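Local coordinates for protein alanine racemase (Acinetobacter baumannii, PDB 4QHR) that is a two-domain enzyme of the alanine racemase family, joining a TIM-barrel-like N-terminal domain to a C-terminal domain rich in beta strands, at residues 56-59 and 60-64; 80-83 and 84-88; 340-343 and 344-348. All coordinates share one frame; numbering follows the deposited sequence.

Contact 1 (56-59 and 60-64)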
loop_
_atom_site.group_PDB
_atom_site.type_symbol
_atom_site.label_atom_id
_atom_site.label_comp_id
_atom_site.label_asym_id
_atom_site.label_seq_id
_atom_site.Cartn_x
_atom_site.Cartn_y
_atom_site.Cartn_z
ATOM N N GLY A 56 -20.180 -1.502 -10.035
ATOM C CA GLY A 56 -19.388 -0.419 -10.667
ATOM C C GLY A 56 -17.884 -0.605 -10.533
ATOM O O GLY A 56 -17.385 -0.878 -9.419
ATOM N N VAL A 57 -17.146 -0.426 -11.632
ATOM C CA VAL A 57 -15.687 -0.653 -11.664
ATOM C C VAL A 57 -14.998 0.541 -12.349
ATOM O O VAL A 57 -15.652 1.309 -13.093
ATOM C CB VAL A 57 -15.296 -1.929 -12.417
ATOM C CG1 VAL A 57 -15.875 -3.150 -11.740
ATOM C CG2 VAL A 57 -15.776 -1.933 -13.881
ATOM N N ALA A 58 -13.693 0.666 -12.135
ATOM C CA ALA A 58 -12.913 1.766 -12.716
ATOM C C ALA A 58 -12.481 1.488 -14.164
ATOM O O ALA A 58 -12.208 2.418 -14.921
ATOM C CB ALA A 58 -11.725 2.066 -11.856
ATOM N N CYS A 59 -12.414 0.220 -14.566
ATOM C CA CYS A 59 -11.919 -0.083 -15.904
ATOM C C CYS A 59 -12.379 -1.441 -16.391
ATOM O O CYS A 59 -12.874 -2.294 -15.620
ATOM C CB CYS A 59 -10.380 0.033 -15.987
ATOM S SG CYS A 59 -9.504 -1.058 -14.825
ATOM N N LEU A 60 -12.175 -1.659 -17.687
ATOM C CA LEU A 60 -12.598 -2.921 -18.305
ATOM C C LEU A 60 -12.023 -4.134 -17.591
ATOM O O LEU A 60 -12.706 -5.155 -17.424
ATOM C CB LEU A 60 -12.109 -2.956 -19.753
ATOM C CG LEU A 60 -12.439 -4.159 -20.629
ATOM C CD1 LEU A 60 -13.942 -4.168 -20.889
ATOM C CD2 LEU A 60 -11.652 -4.052 -21.930
ATOM N N GLN A 61 -10.745 -4.060 -17.236
ATOM C CA GLN A 61 -10.066 -5.208 -16.662
ATOM C C GLN A 61 -10.731 -5.651 -15.344
ATOM O O GLN A 61 -10.877 -6.857 -15.122
ATOM C CB GLN A 61 -8.567 -4.982 -16.490
ATOM C CG GLN A 61 -7.869 -6.065 -15.668
ATOM C CD GLN A 61 -8.083 -7.464 -16.219
ATOM O OE1 GLN A 61 -7.871 -7.710 -17.407
ATOM N NE2 GLN A 61 -8.491 -8.391 -15.358
ATOM N N GLU A 62 -11.106 -4.706 -14.487
ATOM C CA GLU A 62 -11.902 -5.008 -13.287
ATOM C C GLU A 62 -13.234 -5.676 -13.618
ATOM O O GLU A 62 -13.668 -6.590 -12.935
ATOM C CB GLU A 62 -12.128 -3.751 -12.407
ATOM C CG GLU A 62 -10.853 -3.292 -11.752
ATOM C CD GLU A 62 -10.953 -1.971 -10.961
ATOM O OE1 GLU A 62 -11.962 -1.261 -11.044
ATOM O OE2 GLU A 62 -9.981 -1.672 -10.261
ATOM N N GLY A 63 -13.896 -5.217 -14.678
ATOM C CA GLY A 63 -15.088 -5.877 -15.109
ATOM C C GLY A 63 -14.860 -7.295 -15.621
ATOM O O GLY A 63 -15.636 -8.179 -15.316
ATOM N N LEU A 64 -13.788 -7.500 -16.374
ATOM C CA LEU A 64 -13.450 -8.868 -16.867
ATOM C C LEU A 64 -13.154 -9.822 -15.683
ATOM O O LEU A 64 -13.420 -11.018 -15.726
ATOM C CB LEU A 64 -12.236 -8.784 -17.807
ATOM C CG LEU A 64 -12.516 -8.150 -19.203
ATOM C CD1 LEU A 64 -11.229 -7.987 -19.975
ATOM C CD2 LEU A 64 -13.531 -8.984 -20.020
#
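V57 lays its isopropyl group alongside the aliphatic part of E62, CB of V57 lying 3.7 Å from CB of E62, and the two side chains run past each other in opposite directions. CG2 of V57 reaches further along the helix and comes within 3.9 Å of the backbone N of G63, whose lack of a side chain leaves the valine packed on main chain. E62 starts with CG anti to its own carbonyl carbon (chi1 -69°) and is extended beyond it, which carries the carboxylate back past the start of the helix. There OE1 of E62 accepts the N-H of A58 at 2.8 Å, end-on to its C-O bond and fairly straight at the hydrogen (159°). CB of A58 also lies 3.4 Å from the same OE1. C59, the N-cap residue, sets the first helical turn with its backbone: its O accepts from N of G63 at 3.2 Å. Its sulfur SG lies over the stem of E62, 4.0 Å from CG. The turn joins strand 54-57 to helix 60-68 within a beta-alpha-beta unit of the barrel-type domain. The other carboxylate oxygen, OE2, bonds to A35 N, next to the modified lysine at position 34, and forms a salt bridge with R350 of the second subunit. Both oxygens of this buried carboxylate are thus satisfied, and E62 ties the strand-to-helix turn to the dimer interface.

Contact 2 (80-83 and 84-88)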
loop_
_atom_site.group_PDB
_atom_site.type_symbol
_atom_site.label_atom_id
_atom_site.label_comp_id
_atom_site.label_asym_id
_atom_site.label_seq_id
_atom_site.Cartn_x
_atom_site.Cartn_y
_atom_site.Cartn_z
ATOM N N GLY A 80 -15.851 4.835 -18.339
ATOM C CA GLY A 80 -15.968 4.439 -19.753
ATOM C C GLY A 80 -14.736 3.721 -20.274
ATOM O O GLY A 80 -13.953 3.176 -19.493
ATOM N N VAL A 81 -14.549 3.728 -21.589
ATOM C CA VAL A 81 -13.391 3.040 -22.188
ATOM C C VAL A 81 -12.251 4.032 -22.421
ATOM O O VAL A 81 -12.496 5.235 -22.690
ATOM C CB VAL A 81 -13.758 2.268 -23.449
ATOM C CG1 VAL A 81 -14.863 1.258 -23.115
ATOM C CG2 VAL A 81 -14.174 3.181 -24.577
ATOM N N PHE A 82 -11.033 3.495 -22.353
ATOM C CA PHE A 82 -9.802 4.261 -22.508
ATOM C C PHE A 82 -9.243 4.162 -23.934
ATOM O O PHE A 82 -8.497 5.023 -24.368
ATOM C CB PHE A 82 -8.760 3.813 -21.433
ATOM C CG PHE A 82 -9.274 3.950 -20.033
ATOM C CD1 PHE A 82 -10.001 2.931 -19.461
ATOM C CD2 PHE A 82 -9.099 5.151 -19.304
ATOM C CE1 PHE A 82 -10.524 3.069 -18.186
ATOM C CE2 PHE A 82 -9.588 5.289 -18.027
ATOM C CZ PHE A 82 -10.303 4.250 -17.455
ATOM N N SER A 83 -9.606 3.131 -24.665
ATOM C CA SER A 83 -9.209 2.980 -26.059
ATOM C C SER A 83 -10.391 2.368 -26.802
ATOM O O SER A 83 -11.191 1.591 -26.210
ATOM C CB SER A 83 -7.906 2.137 -26.167
ATOM O OG SER A 83 -8.094 0.801 -25.698
ATOM N N GLU A 84 -10.506 2.651 -28.104
ATOM C CA GLU A 84 -11.673 2.151 -28.872
ATOM C C GLU A 84 -11.780 0.627 -28.879
ATOM O O GLU A 84 -12.890 0.070 -28.834
ATOM C CB GLU A 84 -11.688 2.665 -30.304
ATOM C CG GLU A 84 -12.994 2.347 -31.006
ATOM C CD GLU A 84 -12.926 2.612 -32.477
ATOM O OE1 GLU A 84 -12.062 3.426 -32.908
ATOM O OE2 GLU A 84 -13.753 2.003 -33.199
ATOM N N ASP A 85 -10.634 -0.050 -28.908
ATOM C CA ASP A 85 -10.675 -1.531 -28.963
ATOM C C ASP A 85 -11.307 -2.183 -27.737
ATOM O O ASP A 85 -11.530 -3.369 -27.728
ATOM C CB ASP A 85 -9.298 -2.121 -29.301
ATOM C CG ASP A 85 -8.267 -1.914 -28.220
ATOM O OD1 ASP A 85 -8.539 -1.350 -27.139
ATOM O OD2 ASP A 85 -7.093 -2.320 -28.496
ATOM N N GLU A 86 -11.586 -1.426 -26.689
ATOM C CA GLU A 86 -12.379 -1.948 -25.568
ATOM C C GLU A 86 -13.843 -2.060 -25.864
ATOM O O GLU A 86 -14.536 -2.825 -25.191
ATOM C CB GLU A 86 -12.203 -1.089 -24.305
ATOM C CG GLU A 86 -10.770 -0.948 -23.796
ATOM C CD GLU A 86 -10.704 0.052 -22.642
ATOM O OE1 GLU A 86 -11.632 0.025 -21.809
ATOM O OE2 GLU A 86 -9.761 0.842 -22.552
ATOM N N MET A 87 -14.356 -1.311 -26.846
ATOM C CA MET A 87 -15.782 -1.336 -27.144
ATOM C C MET A 87 -16.380 -2.721 -27.462
ATOM O O MET A 87 -17.430 -3.048 -26.893
ATOM C CB MET A 87 -16.151 -0.331 -28.270
ATOM C CG MET A 87 -16.037 1.131 -27.818
ATOM S SD MET A 87 -17.074 1.550 -26.396
ATOM C CE MET A 87 -18.676 1.241 -27.096
ATOM N N PRO A 88 -15.741 -3.509 -28.338
ATOM C CA PRO A 88 -16.317 -4.841 -28.659
ATOM C C PRO A 88 -16.389 -5.729 -27.447
ATOM O O PRO A 88 -17.353 -6.504 -27.304
ATOM C CB PRO A 88 -15.351 -5.425 -29.714
ATOM C CG PRO A 88 -14.675 -4.254 -30.318
ATOM C CD PRO A 88 -14.599 -3.185 -29.229
HETATM O O HOH W 1 -12.458 0.604 -19.380
#
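E86 points back over the turn 81-83, its CB resting 3.7 Å from CG1 of V81 as the two side chains pass in opposite directions. CG, placed anti to the carbonyl carbon (chi1 -58°), lies 3.5 Å from O of S83, and the extended chain then takes CD toward the backbone N of F82. One tip oxygen, OE2, accepts from N of F82 at 2.9 Å, the donor standing 52° out of the carboxylate plane, and takes a second, weak bond from N of S83. The same OE2 sits at the edge of the F82 ring, in its plane, and is also bonded by the N of M1 of the second subunit. OE1 of E86 faces CB of V81 and accepts from a water 2.6 Å away; that water also donates to O of G80, so both oxygens are held. The backbone closes the turn with N of E86 donating to O of S83 at 3.1 Å. Outside it, OG of S83 donates to OD1 of D85 at 2.6 Å, on the syn side but 33° out of the carboxylate plane. SD of M87 packs on CG2 of V81, the two side chains crossing at about a right angle. The turn leads from strand 75-77 into helix 87-92 and leans on helix 102-110, where W107 meets V81 and E84, L108 meets M87, and K110 forms a salt bridge with E84.

Contact 3 (340-343 and 344-348); sequences GYEL and LCRLS
The N-H of L344 reaches back one helical turn to O of G340 at 3.1 Å, whereas N of C345 divides itself between O of Y341 and O of E342 in two weak bonds, and the helix gives way to a loop. L344 folds its side chain over the carbonyl it is bonded to, CG coming 3.3 Å from O of G340. E342 and R346, four residues apart, lie side by side and point the same way. E342 sends CG anti to its backbone N and stays extended, while R346 bends at chi3 (64°), which brings the edge of its guanidinium to the carboxylate, the two planes turned 38° apart. Their stems touch on the way, CG of E342 lying 3.8 Å from CD of R346. The salt bridge closes between NH1 of R346 and OE2 of E342 at 2.7 Å. The bond is bent at the hydrogen, and NH1 comes to OE2 from above the carboxylate plane, 50° out of it. OE1 of E342 is bonded to T338 and OE2 also to the N of R279 of the second subunit, while NE of R346 donates to the O of R346 of that subunit, so the pair is pinned at the dimer interface. From the helix Y341 OH bonds to phosphate oxygen OP2 of the modified lysine at position 34. L343 and L344 pack on helix 329-335, L344 and L347 meet M234 on strand 234-246, and the short helix thus lies between these two elements of the C-terminal half.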
loop_
_atom_site.group_PDB
_atom_site.type_symbol
_atom_site.label_atom_id
_atom_site.label_comp_id
_atom_site.label_asym_id
_atom_site.label_seq_id
_atom_site.Cartn_x
_atom_site.Cartn_y
_atom_site.Cartn_z
ATOM N N GLY A 340 -10.078 6.730 5.493
ATOM C CA GLY A 340 -10.163 5.283 5.548
ATOM C C GLY A 340 -10.040 4.577 4.241
ATOM O O GLY A 340 -9.399 3.511 4.144
ATOM N N TYR A 341 -10.638 5.183 3.224
ATOM C CA TYR A 341 -10.575 4.703 1.871
ATOM C C TYR A 341 -9.136 4.366 1.495
ATOM O O TYR A 341 -8.884 3.342 0.832
ATOM C CB TYR A 341 -10.983 5.791 0.874
ATOM C CG TYR A 341 -12.410 6.343 0.811
ATOM C CD1 TYR A 341 -12.895 7.187 1.782
ATOM C CD2 TYR A 341 -13.240 6.073 -0.305
ATOM C CE1 TYR A 341 -14.140 7.713 1.719
ATOM C CE2 TYR A 341 -14.532 6.628 -0.368
ATOM C CZ TYR A 341 -14.957 7.449 0.643
ATOM O OH TYR A 341 -16.223 8.063 0.634
ATOM N N GLU A 342 -8.205 5.241 1.838
ATOM C CA GLU A 342 -6.806 5.037 1.418
ATOM C C GLU A 342 -6.142 3.875 2.137
ATOM O O GLU A 342 -5.377 3.172 1.530
ATOM C CB GLU A 342 -5.967 6.317 1.564
ATOM C CG GLU A 342 -4.524 6.118 1.123
ATOM C CD GLU A 342 -3.679 7.332 1.122
ATOM O OE1 GLU A 342 -3.958 8.277 1.950
ATOM O OE2 GLU A 342 -2.721 7.341 0.313
ATOM N N LEU A 343 -6.441 3.672 3.421
ATOM C CA LEU A 343 -5.828 2.590 4.206
ATOM C C LEU A 343 -6.285 1.237 3.660
ATOM O O LEU A 343 -5.502 0.265 3.537
ATOM C CB LEU A 343 -6.135 2.705 5.683
ATOM C CG LEU A 343 -5.241 3.593 6.546
ATOM C CD1 LEU A 343 -5.271 4.947 5.962
ATOM C CD2 LEU A 343 -5.663 3.611 7.998
ATOM N N LEU A 344 -7.541 1.216 3.261
ATOM C CA LEU A 344 -8.168 0.002 2.825
ATOM C C LEU A 344 -7.597 -0.431 1.466
ATOM O O LEU A 344 -7.507 -1.639 1.212
ATOM C CB LEU A 344 -9.717 0.149 2.813
ATOM C CG LEU A 344 -10.401 0.365 4.170
ATOM C CD1 LEU A 344 -11.849 0.815 3.991
ATOM C CD2 LEU A 344 -10.306 -0.917 5.015
ATOM N N CYS A 345 -7.195 0.547 0.657
ATOM C CA CYS A 345 -6.701 0.329 -0.714
ATOM C C CYS A 345 -5.200 0.119 -0.860
ATOM O O CYS A 345 -4.782 -0.292 -1.941
ATOM C CB CYS A 345 -7.091 1.508 -1.626
ATOM S SG CYS A 345 -8.838 1.543 -1.981
ATOM N N ARG A 346 -4.374 0.411 0.169
ATOM C CA ARG A 346 -2.910 0.387 -0.011
ATOM C C ARG A 346 -2.205 -0.652 0.900
ATOM O O ARG A 346 -1.148 -0.417 1.432
ATOM C CB ARG A 346 -2.378 1.774 0.169
ATOM C CG ARG A 346 -2.680 2.700 -1.051
ATOM C CD ARG A 346 -2.043 4.036 -0.855
ATOM N NE ARG A 346 -0.552 4.003 -0.804
ATOM C CZ ARG A 346 0.194 4.920 -0.179
ATOM N NH1 ARG A 346 -0.379 5.937 0.483
ATOM N NH2 ARG A 346 1.528 4.849 -0.174
ATOM N N LEU A 347 -2.849 -1.794 1.079
ATOM C CA LEU A 347 -2.250 -2.959 1.733
ATOM C C LEU A 347 -1.432 -3.722 0.704
ATOM O O LEU A 347 -1.754 -3.758 -0.493
ATOM C CB LEU A 347 -3.326 -3.883 2.270
ATOM C CG LEU A 347 -4.219 -3.267 3.328
ATOM C CD1 LEU A 347 -5.405 -4.129 3.532
ATOM C CD2 LEU A 347 -3.454 -3.082 4.620
ATOM N N SER A 348 -0.400 -4.382 1.135
ATOM C CA SER A 348 0.410 -5.080 0.198
ATOM C C SER A 348 -0.116 -6.516 0.077
ATOM O O SER A 348 -1.072 -6.910 0.747
ATOM C CB SER A 348 1.877 -5.083 0.686
ATOM O OG SER A 348 2.086 -6.093 1.641
#

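Contacts 1 and 2 come first along the chain and occupy successive turns after neighbouring strands of the parallel sheet, 54-57 and 75-77, in the barrel-type N-terminal domain. Their centres are 12 Å apart and they touch: CB of C59 packs on CE1 of F82 at 3.8 Å. Contact 3 follows much later, in the C-terminal domain, with its centre about 19 Å from that of contact 1 and about 28 Å from that of contact 2. All three reach the second subunit. Contacts 1 and 3 approach the modified lysine by different routes, through A35 and through its phosphate, so both join the surroundings of that residue to the dimer interface.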